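Local coordinates for protein RNA-dependent RNA polymerase (Toscana virus, PDB 6QW0) that carries, in the N-terminal part of the viral L protein, a manganese-binding cap-snatching endonuclease that probably cuts capped primers from host RNAs for viral transcription, at residues V124-F129 against K161-Y166; L76-F81 against D198-L203; G57-T62 against E185-V190; P32-V37 against I47-S52. All blocks are in the same frame, centred on the assembly; numbering follows the deposited sequence.

Contact 1 of 4, residues V124-F129 against K161-Y166. With MN3 (manganese (III) ion), chain C.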
loop_
_atom_site.group_PDB
_atom_site.type_symbol
_atom_site.label_atom_id
_atom_site.label_comp_id
_atom_site.label_asym_id
_atom_site.label_seq_id
_atom_site.Cartn_x
_atom_site.Cartn_y
_atom_site.Cartn_z
ATOM N N VAL A 124 -6.235 5.042 -14.839
ATOM C CA VAL A 124 -5.496 5.465 -13.654
ATOM C C VAL A 124 -5.844 4.525 -12.511
ATOM O O VAL A 124 -7.021 4.256 -12.256
ATOM C CB VAL A 124 -5.805 6.920 -13.271
ATOM C CG1 VAL A 124 -5.070 7.277 -11.982
ATOM C CG2 VAL A 124 -5.406 7.868 -14.418
ATOM N N TYR A 125 -4.824 4.013 -11.835
ATOM C CA TYR A 125 -5.023 3.091 -10.727
ATOM C C TYR A 125 -4.609 3.796 -9.443
ATOM O O TYR A 125 -3.487 4.299 -9.340
ATOM C CB TYR A 125 -4.240 1.795 -10.959
ATOM C CG TYR A 125 -4.680 1.094 -12.228
ATOM C CD1 TYR A 125 -5.742 0.200 -12.221
ATOM C CD2 TYR A 125 -4.073 1.379 -13.452
ATOM C CE1 TYR A 125 -6.165 -0.419 -13.396
ATOM C CE2 TYR A 125 -4.496 0.774 -14.624
ATOM C CZ TYR A 125 -5.536 -0.127 -14.589
ATOM O OH TYR A 125 -5.946 -0.729 -15.758
ATOM N N VAL A 126 -5.527 3.865 -8.484
ATOM C CA VAL A 126 -5.273 4.501 -7.194
ATOM C C VAL A 126 -5.208 3.389 -6.154
ATOM O O VAL A 126 -6.125 2.567 -6.066
ATOM C CB VAL A 126 -6.358 5.539 -6.853
ATOM C CG1 VAL A 126 -6.173 6.082 -5.449
ATOM C CG2 VAL A 126 -6.356 6.684 -7.889
ATOM N N VAL A 127 -4.108 3.339 -5.396
ATOM C CA VAL A 127 -3.869 2.256 -4.441
ATOM C C VAL A 127 -3.602 2.870 -3.073
ATOM O O VAL A 127 -2.793 3.794 -2.952
ATOM C CB VAL A 127 -2.695 1.351 -4.864
ATOM C CG1 VAL A 127 -2.578 0.168 -3.908
ATOM C CG2 VAL A 127 -2.874 0.849 -6.293
ATOM N N GLU A 128 -4.283 2.365 -2.044
ATOM C CA GLU A 128 -4.071 2.862 -0.691
ATOM C C GLU A 128 -3.765 1.693 0.229
ATOM O O GLU A 128 -4.457 0.666 0.180
ATOM C CB GLU A 128 -5.278 3.646 -0.174
ATOM C CG GLU A 128 -5.123 4.126 1.257
ATOM C CD GLU A 128 -3.985 5.126 1.458
ATOM O OE1 GLU A 128 -3.519 5.781 0.500
ATOM O OE2 GLU A 128 -3.554 5.268 2.610
ATOM N N PHE A 129 -2.721 1.859 1.048
ATOM C CA PHE A 129 -2.282 0.869 2.027
ATOM C C PHE A 129 -2.739 1.284 3.420
ATOM O O PHE A 129 -2.780 2.470 3.748
ATOM C CB PHE A 129 -0.751 0.733 2.065
ATOM C CG PHE A 129 -0.073 0.587 0.723
ATOM C CD1 PHE A 129 -0.526 -0.297 -0.242
ATOM C CD2 PHE A 129 1.085 1.310 0.468
ATOM C CE1 PHE A 129 0.147 -0.415 -1.464
ATOM C CE2 PHE A 129 1.756 1.190 -0.746
ATOM C CZ PHE A 129 1.284 0.329 -1.704
ATOM N N LYS A 161 -10.169 10.590 -16.575
ATOM C CA LYS A 161 -9.637 9.308 -16.987
ATOM C C LYS A 161 -10.266 8.278 -16.065
ATOM O O LYS A 161 -10.422 8.548 -14.868
ATOM C CB LYS A 161 -8.107 9.216 -16.873
ATOM C CG LYS A 161 -7.361 10.238 -17.718
ATOM C CD LYS A 161 -5.887 10.307 -17.330
ATOM C CE LYS A 161 -5.175 11.406 -18.109
ATOM N NZ LYS A 161 -4.037 11.989 -17.338
ATOM N N PRO A 162 -10.605 7.096 -16.575
ATOM C CA PRO A 162 -11.174 6.061 -15.702
ATOM C C PRO A 162 -10.200 5.688 -14.595
ATOM O O PRO A 162 -8.987 5.611 -14.803
ATOM C CB PRO A 162 -11.429 4.889 -16.656
ATOM C CG PRO A 162 -10.529 5.132 -17.803
ATOM C CD PRO A 162 -10.398 6.611 -17.948
ATOM N N ILE A 163 -10.748 5.479 -13.402
ATOM C CA ILE A 163 -9.959 5.120 -12.227
ATOM C C ILE A 163 -10.451 3.779 -11.694
ATOM O O ILE A 163 -11.659 3.534 -11.639
ATOM C CB ILE A 163 -10.066 6.209 -11.134
ATOM C CG1 ILE A 163 -9.406 7.511 -11.588
ATOM C CG2 ILE A 163 -9.456 5.713 -9.790
ATOM C CD1 ILE A 163 -9.669 8.684 -10.639
ATOM N N SER A 164 -9.518 2.926 -11.269
ATOM C CA SER A 164 -9.843 1.776 -10.432
ATOM C C SER A 164 -9.202 2.007 -9.072
ATOM O O SER A 164 -8.027 2.390 -9.007
ATOM C CB SER A 164 -9.344 0.470 -11.059
ATOM O OG SER A 164 -10.031 0.200 -12.271
ATOM N N LEU A 165 -9.974 1.813 -7.997
ATOM C CA LEU A 165 -9.519 2.111 -6.640
ATOM C C LEU A 165 -9.234 0.803 -5.913
ATOM O O LEU A 165 -10.143 -0.014 -5.733
ATOM C CB LEU A 165 -10.562 2.921 -5.868
ATOM C CG LEU A 165 -10.304 3.178 -4.380
ATOM C CD1 LEU A 165 -9.001 3.949 -4.162
ATOM C CD2 LEU A 165 -11.483 3.942 -3.768
ATOM N N TYR A 166 -7.987 0.622 -5.470
ATOM C CA TYR A 166 -7.562 -0.610 -4.811
ATOM C C TYR A 166 -7.076 -0.305 -3.400
ATOM O O TYR A 166 -6.433 0.724 -3.163
ATOM C CB TYR A 166 -6.441 -1.311 -5.590
ATOM C CG TYR A 166 -6.893 -2.002 -6.855
ATOM C CD1 TYR A 166 -7.670 -3.165 -6.798
ATOM C CD2 TYR A 166 -6.560 -1.478 -8.111
ATOM C CE1 TYR A 166 -8.079 -3.811 -7.953
ATOM C CE2 TYR A 166 -6.970 -2.107 -9.275
ATOM C CZ TYR A 166 -7.743 -3.259 -9.191
ATOM O OH TYR A 166 -8.148 -3.900 -10.340
HETATM MN MN MN3 C . -1.670 4.434 3.496
HETATM O O HOH W 1 -0.892 6.589 4.089
HETATM O O HOH W 2 -2.548 5.097 5.584
#
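Five backbone hydrogen bonds zip V124-E128 to P162-Y166 as parallel neighbours in a sheet. V124 N gives to P162 O (2.8 Å), V124 O takes from S164 N, and the ladder climbs through V126 N to S164 O and Y166 N to V126 O before ending at E128 N to Y166 O (2.9 Å). The two bonds of V126 are nearly straight, 170° and 171° at the hydrogen. Between the rungs, I163 CA reaches V124 O at 3.1 Å in a CA-H...O contact.

Apolar packing differs on the two faces. On the face of V124, V126, I163 and L165, the methyls of V126 divide the work: CG2 meets I163 CG2 at 3.8 Å and CG1 meets L165 CD1. On the other face the Y125 and Y166 side chains run side by side, pointing the same way, with Y125 CD1 in the plane of the Y166 ring at its edge, 3.9 Å from CE2.

Metal coordination takes over at E128 and F129, with the strand running on beyond them. E128 is bent at chi2 (64°), which turns CD out of the extended line; OE2 of its carboxylate binds manganese at 2.2 Å, and F129 binds through its carbonyl O. H79, D114 and two waters complete the six ligands of this PD-(D/E)XK-type nuclease centre.

Helix 136-157 links the strands in a beta-alpha-beta unit and packs on V126 and E128, helix 94-98 packs on V124, V126 and I163 through F94 and F98, and strand 115-118 flanks 124-129 antiparallel.

Contact 2 of 4, residues L76-F81 against D198-L203. With MN3 (manganese (III) ion), chain C.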
loop_
_atom_site.group_PDB
_atom_site.type_symbol
_atom_site.label_atom_id
_atom_site.label_comp_id
_atom_site.label_asym_id
_atom_site.label_seq_id
_atom_site.Cartn_x
_atom_site.Cartn_y
_atom_site.Cartn_z
ATOM N N LEU A 76 4.999 6.756 11.152
ATOM C CA LEU A 76 4.505 5.993 10.013
ATOM C C LEU A 76 5.415 4.819 9.671
ATOM O O LEU A 76 5.324 4.265 8.570
ATOM C CB LEU A 76 4.329 6.906 8.801
ATOM C CG LEU A 76 3.069 7.777 8.863
ATOM C CD1 LEU A 76 3.027 8.759 7.700
ATOM C CD2 LEU A 76 1.816 6.910 8.889
ATOM N N PHE A 77 6.280 4.413 10.605
ATOM C CA PHE A 77 7.251 3.373 10.288
ATOM C C PHE A 77 6.564 2.049 9.971
ATOM O O PHE A 77 6.917 1.378 8.995
ATOM C CB PHE A 77 8.255 3.193 11.432
ATOM C CG PHE A 77 9.115 1.969 11.276
ATOM C CD1 PHE A 77 10.225 1.988 10.451
ATOM C CD2 PHE A 77 8.792 0.789 11.932
ATOM C CE1 PHE A 77 11.002 0.865 10.287
ATOM C CE2 PHE A 77 9.562 -0.337 11.772
ATOM C CZ PHE A 77 10.675 -0.301 10.953
ATOM N N LYS A 78 5.591 1.644 10.797
ATOM C CA LYS A 78 4.939 0.358 10.562
ATOM C C LYS A 78 4.306 0.318 9.179
ATOM O O LYS A 78 4.454 -0.662 8.446
ATOM C CB LYS A 78 3.886 0.082 11.640
ATOM C CG LYS A 78 4.458 -0.457 12.946
ATOM C CD LYS A 78 3.366 -0.807 13.950
ATOM C CE LYS A 78 2.585 0.427 14.379
ATOM N NZ LYS A 78 1.512 0.082 15.356
ATOM N N HIS A 79 3.619 1.394 8.800
ATOM C CA HIS A 79 2.952 1.447 7.501
ATOM C C HIS A 79 3.969 1.413 6.365
ATOM O O HIS A 79 3.858 0.601 5.434
ATOM C CB HIS A 79 2.086 2.712 7.457
ATOM C CG HIS A 79 1.500 3.045 6.117
ATOM N ND1 HIS A 79 2.227 3.636 5.106
ATOM C CD2 HIS A 79 0.231 2.936 5.657
ATOM C CE1 HIS A 79 1.439 3.850 4.065
ATOM N NE2 HIS A 79 0.222 3.440 4.377
ATOM N N ASP A 80 4.986 2.272 6.444
ATOM C CA ASP A 80 5.929 2.407 5.343
ATOM C C ASP A 80 6.786 1.159 5.183
ATOM O O ASP A 80 7.046 0.727 4.058
ATOM C CB ASP A 80 6.794 3.649 5.559
ATOM C CG ASP A 80 6.018 4.930 5.329
ATOM O OD1 ASP A 80 4.851 4.847 4.882
ATOM O OD2 ASP A 80 6.569 6.018 5.591
ATOM N N PHE A 81 7.211 0.546 6.289
ATOM C CA PHE A 81 8.006 -0.676 6.175
ATOM C C PHE A 81 7.178 -1.828 5.623
ATOM O O PHE A 81 7.654 -2.588 4.771
ATOM C CB PHE A 81 8.617 -1.050 7.530
ATOM C CG PHE A 81 9.554 -2.236 7.475
ATOM C CD1 PHE A 81 9.079 -3.523 7.663
ATOM C CD2 PHE A 81 10.912 -2.059 7.248
ATOM C CE1 PHE A 81 9.929 -4.619 7.614
ATOM C CE2 PHE A 81 11.771 -3.155 7.197
ATOM C CZ PHE A 81 11.273 -4.435 7.379
ATOM N N ASP A 198 7.325 -5.668 15.615
ATOM C CA ASP A 198 8.385 -6.000 16.570
ATOM C C ASP A 198 9.379 -4.854 16.688
ATOM O O ASP A 198 9.768 -4.460 17.795
ATOM C CB ASP A 198 9.110 -7.278 16.145
ATOM C CG ASP A 198 8.307 -8.544 16.416
ATOM O OD1 ASP A 198 7.372 -8.518 17.244
ATOM O OD2 ASP A 198 8.625 -9.581 15.790
ATOM N N ILE A 199 9.804 -4.306 15.547
ATOM C CA ILE A 199 10.782 -3.222 15.555
ATOM C C ILE A 199 10.180 -1.977 16.182
ATOM O O ILE A 199 10.822 -1.297 16.990
ATOM C CB ILE A 199 11.284 -2.951 14.124
ATOM C CG1 ILE A 199 12.104 -4.137 13.617
ATOM C CG2 ILE A 199 12.102 -1.658 14.066
ATOM C CD1 ILE A 199 12.398 -4.077 12.124
ATOM N N PHE A 200 8.930 -1.665 15.830
ATOM C CA PHE A 200 8.291 -0.456 16.332
ATOM C C PHE A 200 8.174 -0.465 17.853
ATOM O O PHE A 200 8.332 0.576 18.500
ATOM C CB PHE A 200 6.911 -0.302 15.697
ATOM C CG PHE A 200 6.195 0.941 16.119
ATOM C CD1 PHE A 200 6.578 2.175 15.623
ATOM C CD2 PHE A 200 5.155 0.880 17.032
ATOM C CE1 PHE A 200 5.927 3.330 16.016
ATOM C CE2 PHE A 200 4.499 2.031 17.431
ATOM C CZ PHE A 200 4.885 3.255 16.921
ATOM N N GLU A 201 7.874 -1.625 18.442
ATOM C CA GLU A 201 7.716 -1.676 19.892
ATOM C C GLU A 201 9.026 -1.359 20.600
ATOM O O GLU A 201 9.021 -0.782 21.693
ATOM C CB GLU A 201 7.191 -3.042 20.325
ATOM C CG GLU A 201 6.752 -3.094 21.782
ATOM C CD GLU A 201 6.664 -4.510 22.323
ATOM O OE1 GLU A 201 6.236 -5.412 21.569
ATOM O OE2 GLU A 201 7.024 -4.723 23.501
ATOM N N GLU A 202 10.154 -1.702 19.986
ATOM C CA GLU A 202 11.448 -1.369 20.568
ATOM C C GLU A 202 11.895 0.040 20.191
ATOM O O GLU A 202 12.610 0.685 20.966
ATOM C CB GLU A 202 12.491 -2.423 20.161
ATOM C CG GLU A 202 12.192 -3.805 20.780
ATOM C CD GLU A 202 13.189 -4.895 20.422
ATOM O OE1 GLU A 202 14.406 -4.616 20.341
ATOM O OE2 GLU A 202 12.743 -6.056 20.232
ATOM N N LEU A 203 11.451 0.549 19.038
ATOM C CA LEU A 203 11.768 1.924 18.659
ATOM C C LEU A 203 11.043 2.928 19.545
ATOM O O LEU A 203 11.607 3.972 19.898
ATOM C CB LEU A 203 11.400 2.167 17.198
ATOM C CG LEU A 203 12.328 1.630 16.116
ATOM C CD1 LEU A 203 11.781 2.017 14.753
ATOM C CD2 LEU A 203 13.733 2.172 16.308
HETATM MN MN MN3 C . -1.670 4.434 3.496
HETATM O O HOH W 1 -0.892 6.589 4.089
HETATM O O HOH W 2 -2.548 5.097 5.584
#
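F77 and K78 face I199, F200 and L203 where two helical segments run roughly antiparallel, 151° between their directions, with axes 10.2 Å apart at closest approach. This is helix-helix packing between the short helix 77-82 and the C-terminal part of helix 183-203, in an endonuclease of the PD-(D/E)XK clan. No hydrogen bond crosses it; apolar surfaces and two CH-pi contacts carry the contact.

The CA-CB bond of F77 points toward the long helix, and CG lies anti to the backbone N (chi1 169°). The CE2-CZ end of the ring meets I199 CG2 at 3.7 Å, the two side chains crossing at about a right angle. L203 CD1 sits over the centre of one ring face, 4.3 Å from the centroid. The opposite face is backed by F81 CB, one turn further along the same helix, so the ring is held between an aliphatic group on each side.

K78 uses its hydrocarbon chain. CG touches F200 CB at 3.7 Å, then the chain lies across the phenyl ring, where CE stands over the face, displaced toward the rim and 4.0 Å from the centroid. The side chain also touches R197 and M133.

The same short helix brings H79 to the metal, on a side turned away from helix 183-203. NE2 binds manganese at 2.3 Å, while ND1 donates in the imidazole plane to D80 OD1 at 2.9 Å, which helps fix the ring's rotation; D80 OD1 receives it on its anti side, 24° out of the carboxylate plane.

Contact 3 of 4, residues G57-T62 against E185-V190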
loop_
_atom_site.group_PDB
_atom_site.type_symbol
_atom_site.label_atom_id
_atom_site.label_comp_id
_atom_site.label_asym_id
_atom_site.label_seq_id
_atom_site.Cartn_x
_atom_site.Cartn_y
_atom_site.Cartn_z
ATOM N N GLY A 57 14.077 -17.600 -0.977
ATOM C CA GLY A 57 12.704 -17.743 -1.411
ATOM C C GLY A 57 11.659 -17.845 -0.318
ATOM O O GLY A 57 10.465 -17.915 -0.639
ATOM N N GLN A 58 12.054 -17.878 0.954
ATOM C CA GLN A 58 11.077 -17.854 2.034
ATOM C C GLN A 58 10.432 -16.472 2.111
ATOM O O GLN A 58 10.914 -15.503 1.524
ATOM C CB GLN A 58 11.739 -18.193 3.370
ATOM C CG GLN A 58 12.543 -17.036 3.965
ATOM C CD GLN A 58 12.837 -17.208 5.448
ATOM O OE1 GLN A 58 13.508 -18.158 5.858
ATOM N NE2 GLN A 58 12.318 -16.296 6.259
ATOM N N SER A 59 9.331 -16.379 2.857
ATOM C CA SER A 59 8.757 -15.066 3.135
ATOM C C SER A 59 9.803 -14.156 3.770
ATOM O O SER A 59 10.617 -14.591 4.590
ATOM C CB SER A 59 7.540 -15.184 4.054
ATOM O OG SER A 59 6.473 -15.857 3.406
ATOM N N GLY A 60 9.799 -12.892 3.365
ATOM C CA GLY A 60 10.751 -11.918 3.842
ATOM C C GLY A 60 11.893 -11.630 2.893
ATOM O O GLY A 60 12.737 -10.785 3.209
ATOM N N SER A 61 11.931 -12.287 1.731
ATOM C CA SER A 61 13.035 -12.087 0.802
ATOM C C SER A 61 13.077 -10.673 0.244
ATOM O O SER A 61 14.114 -10.268 -0.290
ATOM C CB SER A 61 12.946 -13.076 -0.356
ATOM O OG SER A 61 11.726 -12.905 -1.055
ATOM N N THR A 62 11.994 -9.900 0.369
ATOM C CA THR A 62 12.052 -8.516 -0.095
ATOM C C THR A 62 12.681 -7.562 0.909
ATOM O O THR A 62 12.834 -6.382 0.593
ATOM C CB THR A 62 10.654 -7.982 -0.437
ATOM O OG1 THR A 62 9.852 -7.924 0.755
ATOM C CG2 THR A 62 9.973 -8.842 -1.489
ATOM N N GLU A 185 2.175 -13.489 -1.959
ATOM C CA GLU A 185 2.082 -12.038 -1.856
ATOM C C GLU A 185 1.426 -11.620 -0.546
ATOM O O GLU A 185 1.847 -10.638 0.076
ATOM C CB GLU A 185 1.310 -11.476 -3.059
ATOM C CG GLU A 185 2.111 -11.520 -4.358
ATOM C CD GLU A 185 1.260 -11.422 -5.618
ATOM O OE1 GLU A 185 0.023 -11.530 -5.535
ATOM O OE2 GLU A 185 1.847 -11.228 -6.702
ATOM N N VAL A 186 0.377 -12.338 -0.128
ATOM C CA VAL A 186 -0.243 -12.092 1.175
ATOM C C VAL A 186 0.777 -12.294 2.286
ATOM O O VAL A 186 0.908 -11.465 3.194
ATOM C CB VAL A 186 -1.454 -13.021 1.369
ATOM C CG1 VAL A 186 -1.970 -12.973 2.816
ATOM C CG2 VAL A 186 -2.566 -12.677 0.367
ATOM N N ASN A 187 1.513 -13.402 2.215
ATOM C CA ASN A 187 2.503 -13.719 3.243
ATOM C C ASN A 187 3.602 -12.665 3.333
ATOM O O ASN A 187 4.103 -12.383 4.427
ATOM C CB ASN A 187 3.105 -15.098 2.972
ATOM C CG ASN A 187 2.168 -16.224 3.351
ATOM O OD1 ASN A 187 1.138 -16.010 3.995
ATOM N ND2 ASN A 187 2.529 -17.442 2.960
ATOM N N GLU A 188 4.024 -12.087 2.201
ATOM C CA GLU A 188 5.087 -11.083 2.269
ATOM C C GLU A 188 4.611 -9.827 2.989
ATOM O O GLU A 188 5.321 -9.277 3.834
ATOM C CB GLU A 188 5.597 -10.749 0.864
ATOM C CG GLU A 188 6.928 -9.985 0.855
ATOM C CD GLU A 188 8.116 -10.863 1.248
ATOM O OE1 GLU A 188 7.952 -12.100 1.313
ATOM O OE2 GLU A 188 9.195 -10.305 1.508
ATOM N N ILE A 189 3.390 -9.376 2.688
ATOM C CA ILE A 189 2.827 -8.229 3.390
ATOM C C ILE A 189 2.704 -8.516 4.885
ATOM O O ILE A 189 3.134 -7.717 5.726
ATOM C CB ILE A 189 1.471 -7.846 2.766
ATOM C CG1 ILE A 189 1.698 -7.298 1.346
ATOM C CG2 ILE A 189 0.739 -6.832 3.637
ATOM C CD1 ILE A 189 0.495 -7.483 0.414
ATOM N N VAL A 190 2.102 -9.654 5.238
ATOM C CA VAL A 190 1.917 -9.988 6.648
ATOM C C VAL A 190 3.264 -10.182 7.343
ATOM O O VAL A 190 3.478 -9.675 8.450
ATOM C CB VAL A 190 1.019 -11.230 6.791
ATOM C CG1 VAL A 190 0.915 -11.647 8.264
ATOM C CG2 VAL A 190 -0.373 -10.958 6.231
HETATM O O HOH W 3 6.154 -14.289 0.904
#
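E188 turns its carboxylate onto T62 and G60 by leaving the helix with CG anti to the backbone N (chi1 -166°) and then bending at chi2 (72°), while T62 holds OG1 between its backbone N and carbonyl carbon (chi1 65°). The receiving element is a type II beta turn, Q58 to S61, with G60 in its third position, together with T62 right after it; both belong to the loop between strands 46-49 and 66-68, which a helix glutamate here ties to helix 183-203.

OE1 accepts from G60 N at 2.9 Å, an almost straight bond arriving on the syn side but well out of the carboxylate plane. OE2 is gripped twice by one residue: T62 N comes from above the carboxylate plane at 3.0 Å, and T62 OG1 meets it tip to tip on the anti side at 2.6 Å. These donors would favour a charged carboxylate in its buried setting. T62 OG1 is also hydrogen-bonded to R192, one helical turn after E188.

S59 packs beside them, its OG 3.5 Å from N187 CB; the amide of N187 is engaged by S27 instead. A water bridges the two segments, donating to E188 OE1 at 2.9 Å and accepting from S59 OG at 3.0 Å.

Contact 4 of 4, residues P32-V37 against I47-S52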
loop_
_atom_site.group_PDB
_atom_site.type_symbol
_atom_site.label_atom_id
_atom_site.label_comp_id
_atom_site.label_asym_id
_atom_site.label_seq_id
_atom_site.Cartn_x
_atom_site.Cartn_y
_atom_site.Cartn_z
ATOM N N PRO A 32 11.482 -18.632 9.637
ATOM C CA PRO A 32 12.464 -17.807 10.350
ATOM C C PRO A 32 12.183 -16.328 10.151
ATOM O O PRO A 32 11.784 -15.886 9.073
ATOM C CB PRO A 32 13.804 -18.209 9.722
ATOM C CG PRO A 32 13.561 -19.564 9.140
ATOM C CD PRO A 32 12.129 -19.554 8.687
ATOM N N ILE A 33 12.391 -15.567 11.223
ATOM C CA ILE A 33 12.201 -14.126 11.244
ATOM C C ILE A 33 13.573 -13.502 11.493
ATOM O O ILE A 33 14.261 -13.913 12.431
ATOM C CB ILE A 33 11.208 -13.688 12.336
ATOM C CG1 ILE A 33 9.868 -14.413 12.155
ATOM C CG2 ILE A 33 11.040 -12.172 12.370
ATOM C CD1 ILE A 33 8.911 -14.210 13.326
ATOM N N PRO A 34 14.027 -12.554 10.683
ATOM C CA PRO A 34 15.405 -12.073 10.848
ATOM C C PRO A 34 15.589 -11.255 12.113
ATOM O O PRO A 34 14.716 -10.487 12.525
ATOM C CB PRO A 34 15.640 -11.214 9.599
ATOM C CG PRO A 34 14.264 -10.696 9.268
ATOM C CD PRO A 34 13.314 -11.843 9.605
ATOM N N ALA A 35 16.757 -11.436 12.731
ATOM C CA ALA A 35 17.181 -10.582 13.828
ATOM C C ALA A 35 17.369 -9.147 13.346
ATOM O O ALA A 35 17.563 -8.889 12.160
ATOM C CB ALA A 35 18.499 -11.084 14.420
ATOM N N TYR A 36 17.314 -8.213 14.290
ATOM C CA TYR A 36 17.548 -6.803 14.008
ATOM C C TYR A 36 18.318 -6.189 15.168
ATOM O O TYR A 36 18.155 -6.584 16.324
ATOM C CB TYR A 36 16.222 -6.017 13.771
ATOM C CG TYR A 36 15.147 -6.293 14.807
ATOM C CD1 TYR A 36 14.259 -7.352 14.649
ATOM C CD2 TYR A 36 15.042 -5.520 15.966
ATOM C CE1 TYR A 36 13.290 -7.634 15.604
ATOM C CE2 TYR A 36 14.070 -5.796 16.927
ATOM C CZ TYR A 36 13.202 -6.856 16.740
ATOM O OH TYR A 36 12.241 -7.145 17.693
ATOM N N VAL A 37 19.175 -5.224 14.846
ATOM C CA VAL A 37 19.927 -4.467 15.842
ATOM C C VAL A 37 19.601 -2.996 15.627
ATOM O O VAL A 37 19.794 -2.474 14.523
ATOM C CB VAL A 37 21.441 -4.709 15.736
ATOM C CG1 VAL A 37 22.183 -3.893 16.795
ATOM C CG2 VAL A 37 21.765 -6.196 15.870
ATOM N N ILE A 47 18.958 0.570 11.710
ATOM C CA ILE A 47 18.505 -0.813 11.899
ATOM C C ILE A 47 19.274 -1.728 10.952
ATOM O O ILE A 47 19.163 -1.591 9.729
ATOM C CB ILE A 47 16.996 -0.983 11.652
ATOM C CG1 ILE A 47 16.177 0.047 12.432
ATOM C CG2 ILE A 47 16.556 -2.399 12.042
ATOM C CD1 ILE A 47 14.724 0.066 12.035
ATOM N N ASP A 48 20.026 -2.677 11.513
ATOM C CA ASP A 48 20.674 -3.726 10.733
ATOM C C ASP A 48 19.841 -4.994 10.864
ATOM O O ASP A 48 19.708 -5.543 11.961
ATOM C CB ASP A 48 22.108 -3.970 11.207
ATOM C CG ASP A 48 22.839 -5.043 10.388
ATOM O OD1 ASP A 48 22.269 -5.605 9.423
ATOM O OD2 ASP A 48 24.013 -5.325 10.715
ATOM N N ILE A 49 19.292 -5.456 9.747
ATOM C CA ILE A 49 18.412 -6.622 9.723
ATOM C C ILE A 49 19.195 -7.799 9.164
ATOM O O ILE A 49 19.851 -7.682 8.122
ATOM C CB ILE A 49 17.137 -6.349 8.902
ATOM C CG1 ILE A 49 16.350 -5.206 9.547
ATOM C CG2 ILE A 49 16.300 -7.629 8.794
ATOM C CD1 ILE A 49 15.235 -4.664 8.698
ATOM N N ALA A 50 19.154 -8.933 9.872
ATOM C CA ALA A 50 19.998 -10.081 9.533
ATOM C C ALA A 50 19.357 -10.898 8.410
ATOM O O ALA A 50 18.901 -12.031 8.583
ATOM C CB ALA A 50 20.250 -10.933 10.772
ATOM N N THR A 51 19.330 -10.305 7.216
ATOM C CA THR A 51 18.709 -10.983 6.085
ATOM C C THR A 51 19.436 -12.274 5.713
ATOM O O THR A 51 18.857 -13.130 5.035
ATOM C CB THR A 51 18.638 -10.029 4.882
ATOM O OG1 THR A 51 19.940 -9.497 4.618
ATOM C CG2 THR A 51 17.692 -8.865 5.182
ATOM N N SER A 52 20.684 -12.447 6.163
ATOM C CA SER A 52 21.382 -13.707 5.934
ATOM C C SER A 52 20.689 -14.887 6.602
ATOM O O SER A 52 20.902 -16.028 6.186
ATOM C CB SER A 52 22.825 -13.614 6.436
ATOM O OG SER A 52 22.874 -13.373 7.834
#
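Three backbone hydrogen bonds join A35 and V37 to A50 and D48. V37 and D48 form an antiparallel hydrogen-bonded pair, exchanging N-H to O both ways: V37 N to D48 O and D48 N to V37 O are both 3.0 Å. Beyond the non-hydrogen-bonded pair Y36-I49, A50 N gives a straighter bond to A35 O (2.8 Å, 171°). CA-H...O contacts fill in, such as Y36 CA to D48 O at 3.2 Å.

The apolar contacts are few. The P34 ring and the I49 side chain lie side by side, pointing the same way, and I49 CG2 touches P34 CG at 3.7 Å. A35 CB and A50 CB face each other at 4.0 Å. Of the Y36 side chain, CB makes the contact, 4.0 Å from I47 CG2. CG sits between the backbone N and the carbonyl carbon (chi1 47°), and the end of the side chain leads away from the other strand, to helix 183-203. There it packs on I199, and its OH is hydrogen-bonded to E202.

A50 is the centre of an inverse gamma turn, and T51-S52 form a 3-10 segment. P34 is also covered by F191 of the long helix, and A35 N is held by E53.

The whole is a beta hairpin, strands 36-39 and 46-49, forming two of the three strands of a small antiparallel sheet whose third is 66-68.

In the fold
Contacts 1 and 2 meet at the metal: E128 and F129 come from one, H79 from the other, and both share its two waters, although their centres lie 26 Å apart on opposite sides of the chain's centre. Helix 183-203 serves contacts 2 and 3, whose centres are 17 Å apart. Contact 4 leans on the same helix, with I47 CD1 3.7 Å from I199 CG2. Q58 NE2, 2.9 Å from P32 O, ties contact 3 to contact 4. The hairpin is remote from the metal-binding strand: nearest atoms of contacts 1 and 4 are about 17 Å apart.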